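Local coordinates for IroE-like serine hydrolase (Shewanella oneidensis, PDB 3GFF), which probably hydrolyses ester bonds as a serine hydrolase of the alpha/beta-hydrolase fold, in the esterase D family, at residues V29-E34 / V76-I81. Sequence-based numbering, arbitrary orientation.
Sequences VIALPE and VIIVGI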
ATOM      1  N   VAL A  29      -2.547 -14.861 -13.830  1.00 22.80           N
ATOM      2  CA  VAL A  29      -2.347 -13.538 -14.413  1.00 23.67           C
ATOM      3  C   VAL A  29      -0.868 -13.133 -14.324  1.00 24.17           C
ATOM      4  O   VAL A  29      -0.188 -13.470 -13.369  1.00 25.17           O
ATOM      5  CB  VAL A  29      -3.217 -12.460 -13.697  1.00 24.34           C
ATOM      6  CG1 VAL A  29      -4.669 -12.539 -14.124  1.00 23.68           C
ATOM      7  CG2 VAL A  29      -3.080 -12.580 -12.164  1.00 24.08           C
ATOM      8  N   ILE A  30      -0.379 -12.453 -15.351  1.00 24.88           N
ATOM      9  CA  ILE A  30       1.014 -11.974 -15.437  1.00 25.69           C
ATOM     10  C   ILE A  30       1.041 -10.444 -15.600  1.00 25.32           C
ATOM     11  O   ILE A  30       0.311  -9.928 -16.407  1.00 25.28           O
ATOM     12  CB  ILE A  30       1.705 -12.512 -16.719  1.00 26.76           C
ATOM     13  CG1 ILE A  30       1.797 -14.034 -16.729  1.00 27.53           C
ATOM     14  CG2 ILE A  30       3.097 -11.924 -16.897  1.00 27.03           C
ATOM     15  CD1 ILE A  30       2.482 -14.567 -17.999  1.00 26.74           C
ATOM     16  N   ALA A  31       1.873  -9.744 -14.830  1.00 25.91           N
ATOM     17  CA  ALA A  31       2.102  -8.307 -14.984  1.00 25.85           C
ATOM     18  C   ALA A  31       3.580  -8.222 -15.341  1.00 25.70           C
ATOM     19  O   ALA A  31       4.421  -8.782 -14.624  1.00 26.57           O
ATOM     20  CB  ALA A  31       1.813  -7.529 -13.684  1.00 25.68           C
ATOM     21  N   LEU A  32       3.883  -7.592 -16.480  1.00 24.76           N
ATOM     22  CA  LEU A  32       5.251  -7.435 -16.939  1.00 23.42           C
ATOM     23  C   LEU A  32       5.764  -6.074 -16.429  1.00 22.43           C
ATOM     24  O   LEU A  32       5.016  -5.121 -16.340  1.00 20.82           O
ATOM     25  CB  LEU A  32       5.319  -7.517 -18.480  1.00 23.37           C
ATOM     26  CG  LEU A  32       5.002  -8.872 -19.128  1.00 23.46           C
ATOM     27  CD1 LEU A  32       5.013  -8.727 -20.629  1.00 24.74           C
ATOM     28  CD2 LEU A  32       6.007  -9.980 -18.703  1.00 22.42           C
ATOM     29  N   PRO A  33       7.047  -5.987 -16.088  1.00 22.61           N
ATOM     30  CA  PRO A  33       7.531  -4.713 -15.612  1.00 22.34           C
ATOM     31  C   PRO A  33       7.534  -3.685 -16.716  1.00 23.50           C
ATOM     32  O   PRO A  33       7.527  -4.027 -17.911  1.00 24.20           O
ATOM     33  CB  PRO A  33       8.964  -5.025 -15.166  1.00 21.06           C
ATOM     34  CG  PRO A  33       9.359  -6.148 -15.929  1.00 22.03           C
ATOM     35  CD  PRO A  33       8.123  -6.991 -16.133  1.00 22.46           C
ATOM     36  N   GLU A  34       7.470  -2.415 -16.341  1.00 25.62           N
ATOM     37  CA  GLU A  34       7.518  -1.405 -17.343  1.00 26.12           C
ATOM     38  C   GLU A  34       8.951  -1.423 -17.894  1.00 24.48           C
ATOM     39  O   GLU A  34       9.921  -1.673 -17.164  1.00 23.24           O
ATOM     40  CB  GLU A  34       6.990  -0.054 -16.873  1.00 27.74           C
ATOM     41  CG  GLU A  34       7.554   0.597 -15.653  1.00 29.49           C
ATOM     42  CD  GLU A  34       6.723   1.862 -15.236  1.00 30.38           C
ATOM     43  OE1 GLU A  34       5.956   2.427 -16.054  1.00 31.24           O
ATOM     44  OE2 GLU A  34       6.827   2.285 -14.065  1.00 33.37           O
ATOM     45  N   VAL A  76      10.105  -6.312 -11.455  1.00 21.91           N
ATOM     46  CA  VAL A  76       9.870  -7.759 -11.400  1.00 21.01           C
ATOM     47  C   VAL A  76       8.732  -8.162 -12.346  1.00 21.39           C
ATOM     48  O   VAL A  76       7.978  -7.309 -12.796  1.00 20.87           O
ATOM     49  CB  VAL A  76       9.463  -8.214  -9.997  1.00 20.13           C
ATOM     50  CG1 VAL A  76      10.564  -7.837  -8.960  1.00 19.43           C
ATOM     51  CG2 VAL A  76       8.100  -7.598  -9.600  1.00 20.62           C
ATOM     52  N   ILE A  77       8.665  -9.463 -12.635  1.00 21.25           N
ATOM     53  CA  ILE A  77       7.577 -10.115 -13.358  1.00 20.34           C
ATOM     54  C   ILE A  77       6.670 -10.603 -12.218  1.00 21.20           C
ATOM     55  O   ILE A  77       7.140 -11.250 -11.290  1.00 18.74           O
ATOM     56  CB  ILE A  77       8.066 -11.331 -14.204  1.00 20.97           C
ATOM     57  CG1 ILE A  77       8.938 -10.847 -15.386  1.00 20.36           C
ATOM     58  CG2 ILE A  77       6.879 -12.180 -14.731  1.00 19.10           C
ATOM     59  CD1 ILE A  77       9.692 -11.931 -16.108  1.00 20.21           C
ATOM     60  N   ILE A  78       5.398 -10.202 -12.247  1.00 21.95           N
ATOM     61  CA  ILE A  78       4.443 -10.589 -11.210  1.00 22.59           C
ATOM     62  C   ILE A  78       3.524 -11.671 -11.763  1.00 23.01           C
ATOM     63  O   ILE A  78       2.907 -11.477 -12.823  1.00 22.20           O
ATOM     64  CB  ILE A  78       3.573  -9.410 -10.743  1.00 21.66           C
ATOM     65  CG1 ILE A  78       4.458  -8.185 -10.481  1.00 22.42           C
ATOM     66  CG2 ILE A  78       2.808  -9.797  -9.465  1.00 22.60           C
ATOM     67  CD1 ILE A  78       3.712  -6.960 -10.081  1.00 21.52           C
ATOM     68  N   VAL A  79       3.501 -12.825 -11.093  1.00 23.54           N
ATOM     69  CA  VAL A  79       2.618 -13.918 -11.452  1.00 23.85           C
ATOM     70  C   VAL A  79       1.597 -14.137 -10.327  1.00 23.98           C
ATOM     71  O   VAL A  79       1.984 -14.449  -9.227  1.00 23.98           O
ATOM     72  CB  VAL A  79       3.390 -15.228 -11.706  1.00 23.11           C
ATOM     73  CG1 VAL A  79       2.402 -16.360 -12.051  1.00 22.63           C
ATOM     74  CG2 VAL A  79       4.327 -15.030 -12.857  1.00 23.11           C
ATOM     75  N   GLY A  80       0.308 -13.924 -10.616  1.00 24.51           N
ATOM     76  CA  GLY A  80      -0.787 -14.177  -9.664  1.00 25.26           C
ATOM     77  C   GLY A  80      -1.450 -15.516  -9.979  1.00 25.15           C
ATOM     78  O   GLY A  80      -1.922 -15.741 -11.099  1.00 22.82           O
ATOM     79  N   ILE A  81      -1.491 -16.416  -9.003  1.00 25.17           N
ATOM     80  CA  ILE A  81      -2.061 -17.746  -9.230  1.00 25.41           C
ATOM     81  C   ILE A  81      -3.486 -17.830  -8.673  1.00 24.89           C
ATOM     82  O   ILE A  81      -3.717 -17.598  -7.498  1.00 24.94           O
ATOM     83  CB  ILE A  81      -1.142 -18.863  -8.629  1.00 25.78           C
ATOM     84  CG1 ILE A  81       0.289 -18.669  -9.103  1.00 24.89           C
ATOM     85  CG2 ILE A  81      -1.618 -20.302  -9.023  1.00 24.56           C
ATOM     86  CD1 ILE A  81       1.257 -19.626  -8.474  1.00 24.12           C
TER
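Val29 and Gly80 exchange two backbone hydrogen bonds, Val29 N to Gly80 O at 2.9 Å and Gly80 N to Val29 O at 2.8 Å. Ala31 and Ile78 form the next hydrogen-bonded pair, and Ile30 faces Val79 between them as a non-hydrogen-bonded pair. The Ile78 carbonyl has a second, weaker partner in the CA-H of Ile30.

On the face that carries Val29, Ala31 and Ile78, each pair sets a small residue against a branched one. Val29 CG2 lies 3.7 Å from Gly80 CA, over a residue without a side chain. Followed outward, Ile78 starts with CB 3.9 Å from Ala31 CB; CG1 passes near the Ala31 carbonyl oxygen, and with chi2 extended (177°) CD1 carries on past the alanine, still 4.1 Å from Ala31 CB. Phe55 of helix 51-65 covers Val29, Ala31 and Ile78, while Ile129 of helix 114-132 packs on Ile30 and Val79 from the other face.

Beyond the strand end, Pro33 lays CB, CG and CD against Val76 O, with CB at 3.4 Å, and CD also meets Ile77 CG1. An alanine here would probably open a gap beside Val76 O and Ile77 where CG and CD had packed.

The contact is the antiparallel entry into the parallel part of an alpha/beta-hydrolase sheet: four backbone bonds join the strands, Ile30 and Val79 turn theirs to the strands beyond, and the faces left to the helices are apolar.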